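PDB 2QPQ: protein Bug27 from Bordetella pertussis, which probably binds a small solute in the periplasm as a Venus flytrap receptor of the Bug family, delivering it for uptake. Local coordinates for residues A[141-153]-A[216-228]. Sequence-based numbering, arbitrary orientation.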
loop_
_atom_site.group_PDB
_atom_site.type_symbol
_atom_site.label_atom_id
_atom_site.label_comp_id
_atom_site.label_asym_id
_atom_site.label_seq_id
_atom_site.Cartn_x
_atom_site.Cartn_y
_atom_site.Cartn_z
ATOM N N PRO A 141 -5.818 0.468 0.744
ATOM C CA PRO A 141 -5.399 1.589 1.552
ATOM C C PRO A 141 -5.857 2.931 0.924
ATOM O O PRO A 141 -6.099 3.899 1.645
ATOM C CB PRO A 141 -3.859 1.479 1.495
ATOM C CG PRO A 141 -3.630 -0.017 1.355
ATOM C CD PRO A 141 -4.684 -0.389 0.357
ATOM N N GLN A 142 -6.000 2.963 -0.395
ATOM C CA GLN A 142 -6.423 4.198 -1.117
ATOM C C GLN A 142 -7.891 4.468 -0.811
ATOM O O GLN A 142 -8.277 5.575 -0.414
ATOM C CB GLN A 142 -6.168 4.051 -2.634
ATOM C CG GLN A 142 -4.679 4.135 -2.963
ATOM C CD GLN A 142 -3.895 2.908 -2.479
ATOM O OE1 GLN A 142 -4.373 1.803 -2.588
ATOM N NE2 GLN A 142 -2.687 3.124 -1.904
ATOM N N HIS A 143 -8.708 3.429 -0.942
ATOM C CA HIS A 143 -10.098 3.499 -0.455
ATOM C C HIS A 143 -10.140 3.984 1.004
ATOM O O HIS A 143 -10.833 4.942 1.332
ATOM C CB HIS A 143 -10.754 2.128 -0.621
ATOM C CG HIS A 143 -12.143 2.031 -0.069
ATOM N ND1 HIS A 143 -12.802 0.823 0.078
ATOM C CD2 HIS A 143 -12.992 2.980 0.377
ATOM C CE1 HIS A 143 -13.999 1.042 0.586
ATOM N NE2 HIS A 143 -14.142 2.345 0.770
ATOM N N LEU A 144 -9.382 3.345 1.884
ATOM C CA LEU A 144 -9.414 3.743 3.285
ATOM C C LEU A 144 -8.894 5.174 3.550
ATOM O O LEU A 144 -9.377 5.829 4.467
ATOM C CB LEU A 144 -8.670 2.726 4.155
ATOM C CG LEU A 144 -9.279 1.318 4.300
ATOM C CD1 LEU A 144 -8.688 0.625 5.534
ATOM C CD2 LEU A 144 -10.788 1.297 4.318
ATOM N N ALA A 145 -7.940 5.658 2.743
ATOM C CA ALA A 145 -7.484 7.045 2.860
ATOM C C ALA A 145 -8.659 8.030 2.671
ATOM O O ALA A 145 -8.806 8.998 3.446
ATOM C CB ALA A 145 -6.319 7.358 1.911
ATOM N N GLY A 146 -9.540 7.743 1.719
ATOM C CA GLY A 146 -10.720 8.638 1.463
ATOM C C GLY A 146 -11.730 8.497 2.594
ATOM O O GLY A 146 -12.344 9.477 3.040
ATOM N N GLU A 147 -11.946 7.272 3.061
ATOM C CA GLU A 147 -12.856 7.078 4.183
ATOM C C GLU A 147 -12.311 7.695 5.480
ATOM O O GLU A 147 -13.059 8.254 6.265
ATOM C CB GLU A 147 -13.188 5.595 4.338
ATOM C CG GLU A 147 -14.106 5.085 3.179
ATOM C CD GLU A 147 -15.378 5.919 3.055
ATOM O OE1 GLU A 147 -16.054 6.066 4.086
ATOM O OE2 GLU A 147 -15.714 6.440 1.941
ATOM N N LEU A 148 -10.999 7.606 5.692
ATOM C CA LEU A 148 -10.395 8.216 6.861
ATOM C C LEU A 148 -10.562 9.723 6.813
ATOM O O LEU A 148 -10.826 10.362 7.842
ATOM C CB LEU A 148 -8.906 7.838 6.964
ATOM C CG LEU A 148 -8.103 8.373 8.160
ATOM C CD1 LEU A 148 -8.683 7.858 9.497
ATOM C CD2 LEU A 148 -6.636 7.964 7.974
ATOM N N LEU A 149 -10.398 10.307 5.635
ATOM C CA LEU A 149 -10.651 11.730 5.513
ATOM C C LEU A 149 -12.105 12.081 5.864
ATOM O O LEU A 149 -12.350 13.065 6.577
ATOM C CB LEU A 149 -10.305 12.219 4.123
ATOM C CG LEU A 149 -10.410 13.736 3.844
ATOM C CD1 LEU A 149 -9.543 14.557 4.812
ATOM C CD2 LEU A 149 -10.007 13.985 2.414
ATOM N N ASN A 150 -13.053 11.299 5.340
ATOM C CA ASN A 150 -14.485 11.482 5.636
ATOM C C ASN A 150 -14.738 11.485 7.131
ATOM O O ASN A 150 -15.430 12.367 7.634
ATOM C CB ASN A 150 -15.377 10.371 5.047
ATOM C CG ASN A 150 -15.766 10.589 3.573
ATOM O OD1 ASN A 150 -16.203 9.636 2.919
ATOM N ND2 ASN A 150 -15.642 11.814 3.055
ATOM N N VAL A 151 -14.217 10.466 7.805
ATOM C CA VAL A 151 -14.405 10.280 9.250
ATOM C C VAL A 151 -13.709 11.424 10.022
ATOM O O VAL A 151 -14.301 12.001 10.927
ATOM C CB VAL A 151 -13.917 8.860 9.701
ATOM C CG1 VAL A 151 -13.849 8.720 11.219
ATOM C CG2 VAL A 151 -14.829 7.761 9.130
ATOM N N SER A 152 -12.484 11.781 9.622
ATOM C CA SER A 152 -11.677 12.767 10.353
ATOM C C SER A 152 -12.092 14.200 10.084
ATOM O O SER A 152 -12.031 15.061 10.976
ATOM C CB SER A 152 -10.186 12.585 10.012
ATOM O OG SER A 152 -9.745 11.253 10.301
ATOM N N ALA A 153 -12.501 14.484 8.858
ATOM C CA ALA A 153 -12.858 15.845 8.466
ATOM C C ALA A 153 -14.377 16.043 8.509
ATOM O O ALA A 153 -14.885 17.133 8.189
ATOM C CB ALA A 153 -12.340 16.127 7.109
ATOM N N VAL A 216 -2.309 15.794 3.951
ATOM C CA VAL A 216 -3.651 16.002 4.480
ATOM C C VAL A 216 -3.617 16.662 5.887
ATOM O O VAL A 216 -4.392 17.611 6.173
ATOM C CB VAL A 216 -4.439 14.671 4.556
ATOM C CG1 VAL A 216 -5.819 14.910 5.215
ATOM C CG2 VAL A 216 -4.540 14.036 3.118
ATOM N N ALA A 217 -2.723 16.154 6.744
ATOM C CA ALA A 217 -2.586 16.629 8.139
ATOM C C ALA A 217 -2.346 18.133 8.163
ATOM O O ALA A 217 -2.970 18.836 8.930
ATOM C CB ALA A 217 -1.442 15.883 8.864
ATOM N N GLU A 218 -1.463 18.631 7.299
ATOM C CA GLU A 218 -1.145 20.068 7.294
ATOM C C GLU A 218 -2.235 20.964 6.675
ATOM O O GLU A 218 -2.045 22.179 6.559
ATOM C CB GLU A 218 0.247 20.326 6.704
ATOM C CG GLU A 218 0.301 20.411 5.180
ATOM C CD GLU A 218 1.699 20.689 4.652
ATOM O OE1 GLU A 218 2.334 19.694 4.175
ATOM O OE2 GLU A 218 2.164 21.890 4.699
ATOM N N GLN A 219 -3.391 20.374 6.337
ATOM C CA GLN A 219 -4.518 21.097 5.715
ATOM C C GLN A 219 -5.918 21.219 6.395
ATOM O O GLN A 219 -6.904 21.132 5.691
ATOM C CB GLN A 219 -4.745 20.581 4.254
ATOM C CG GLN A 219 -3.553 20.751 3.325
ATOM C CD GLN A 219 -3.832 20.333 1.892
ATOM O OE1 GLN A 219 -3.475 19.224 1.472
ATOM N NE2 GLN A 219 -4.447 21.211 1.136
ATOM N N GLY A 220 -6.115 21.364 7.706
ATOM C CA GLY A 220 -5.475 20.712 8.758
ATOM C C GLY A 220 -6.509 19.673 9.196
ATOM O O GLY A 220 -7.636 19.960 9.638
ATOM N N VAL A 221 -6.116 18.438 9.012
ATOM C CA VAL A 221 -6.824 17.303 9.546
ATOM C C VAL A 221 -5.745 16.695 10.411
ATOM O O VAL A 221 -5.041 15.786 10.001
ATOM C CB VAL A 221 -7.241 16.344 8.396
ATOM C CG1 VAL A 221 -8.021 15.151 8.945
ATOM C CG2 VAL A 221 -8.024 17.112 7.313
ATOM N N ALA A 222 -5.582 17.241 11.608
ATOM C CA ALA A 222 -4.470 16.841 12.482
ATOM C C ALA A 222 -4.469 15.349 12.803
ATOM O O ALA A 222 -5.533 14.745 13.020
ATOM C CB ALA A 222 -4.494 17.660 13.780
ATOM N N GLY A 223 -3.283 14.750 12.835
ATOM C CA GLY A 223 -3.187 13.331 13.156
ATOM C C GLY A 223 -3.444 12.370 11.987
ATOM O O GLY A 223 -3.261 11.154 12.117
ATOM N N TYR A 224 -3.864 12.914 10.850
ATOM C CA TYR A 224 -4.129 12.098 9.649
ATOM C C TYR A 224 -2.818 11.584 9.054
ATOM O O TYR A 224 -1.931 12.357 8.743
ATOM C CB TYR A 224 -4.873 12.936 8.603
ATOM C CG TYR A 224 -5.285 12.153 7.360
ATOM C CD1 TYR A 224 -4.330 11.689 6.453
ATOM C CD2 TYR A 224 -6.627 11.866 7.109
ATOM C CE1 TYR A 224 -4.699 10.936 5.307
ATOM C CE2 TYR A 224 -7.004 11.143 5.952
ATOM C CZ TYR A 224 -6.043 10.679 5.070
ATOM O OH TYR A 224 -6.435 9.961 3.935
ATOM N N GLU A 225 -2.697 10.271 8.904
ATOM C CA GLU A 225 -1.668 9.704 8.045
ATOM C C GLU A 225 -2.092 8.334 7.562
ATOM O O GLU A 225 -2.750 7.584 8.283
ATOM C CB GLU A 225 -0.285 9.653 8.729
ATOM C CG GLU A 225 -0.236 8.806 9.977
ATOM C CD GLU A 225 1.101 8.096 10.107
ATOM O OE1 GLU A 225 1.881 8.506 10.999
ATOM O OE2 GLU A 225 1.374 7.160 9.309
ATOM N N LEU A 226 -1.728 8.001 6.333
ATOM C CA LEU A 226 -1.972 6.651 5.852
ATOM C C LEU A 226 -0.960 6.298 4.778
ATOM O O LEU A 226 -1.252 6.360 3.568
ATOM C CB LEU A 226 -3.429 6.468 5.393
ATOM C CG LEU A 226 -3.934 5.091 4.859
ATOM C CD1 LEU A 226 -3.235 3.879 5.412
ATOM C CD2 LEU A 226 -5.441 4.935 5.015
ATOM N N ASN A 227 0.235 5.930 5.232
ATOM C CA ASN A 227 1.326 5.556 4.352
ATOM C C ASN A 227 1.347 4.035 4.113
ATOM O O ASN A 227 1.357 3.266 5.059
ATOM C CB ASN A 227 2.647 6.048 4.974
ATOM C CG ASN A 227 3.680 6.457 3.945
ATOM O OD1 ASN A 227 3.559 6.174 2.756
ATOM N ND2 ASN A 227 4.753 7.066 4.419
ATOM N N GLN A 228 1.346 3.613 2.852
ATOM C CA GLN A 228 1.341 2.194 2.535
ATOM C C GLN A 228 2.753 1.612 2.560
ATOM O O GLN A 228 3.630 2.081 1.872
ATOM C CB GLN A 228 0.726 1.977 1.166
ATOM C CG GLN A 228 0.705 0.542 0.625
ATOM C CD GLN A 228 -0.151 0.473 -0.619
ATOM O OE1 GLN A 228 -1.278 0.935 -0.597
ATOM N NE2 GLN A 228 0.387 -0.033 -1.710
HETATM O O HOH W 1 -3.149 5.098 1.488
#
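Ala145 lies against Leu226 and Ala153 against Val221, so residues 221-228 run antiparallel to helix 141-153; residues 216-220 turn before them. The chain makes a type II turn from Val221 to Tyr224, then extends into strand 227-235. The CA atoms of Ala145 and Leu226 are 6.3 Å apart.

Tyr224 reaches the helix. Its chi1 of -176°, with CG anti to the backbone N, carries the side chain there, and Ala145 O and Leu149 N lie at the ring edge. Tyr224 OH donates to Ala145 O at 2.6 Å, from above the carbonyl plane. Leu149 N, the helical donor, reaches the same oxygen from the opposite face. Leu148 CD2 sits over one ring face in a CH-pi contact, 4.0 Å from the centroid, and Val216 CG1 covers the other. Leu149 CD1 touches Val216 CG1 and Val221 CG2, which lie side by side, and Val221 CG1 meets Ser152 CB at 3.5 Å. Leu226 CD2 packs on the first helical turn, 3.5 Å from Ala145 N.

At the helix start, Gln142 NE2 donates to Gln228 OE1 (2.9 Å, 171°). The two amide planes are 72° apart. Ser104 OG also bonds Gln142 NE2.

The bond from Gln142 fixes Gln228 OE1 as acceptor and turns its NE2 to a bound citrate, probably from crystallisation. In this Venus flytrap fold, the apolar packing gives way to a glutamine pair that borders a probable ligand pocket.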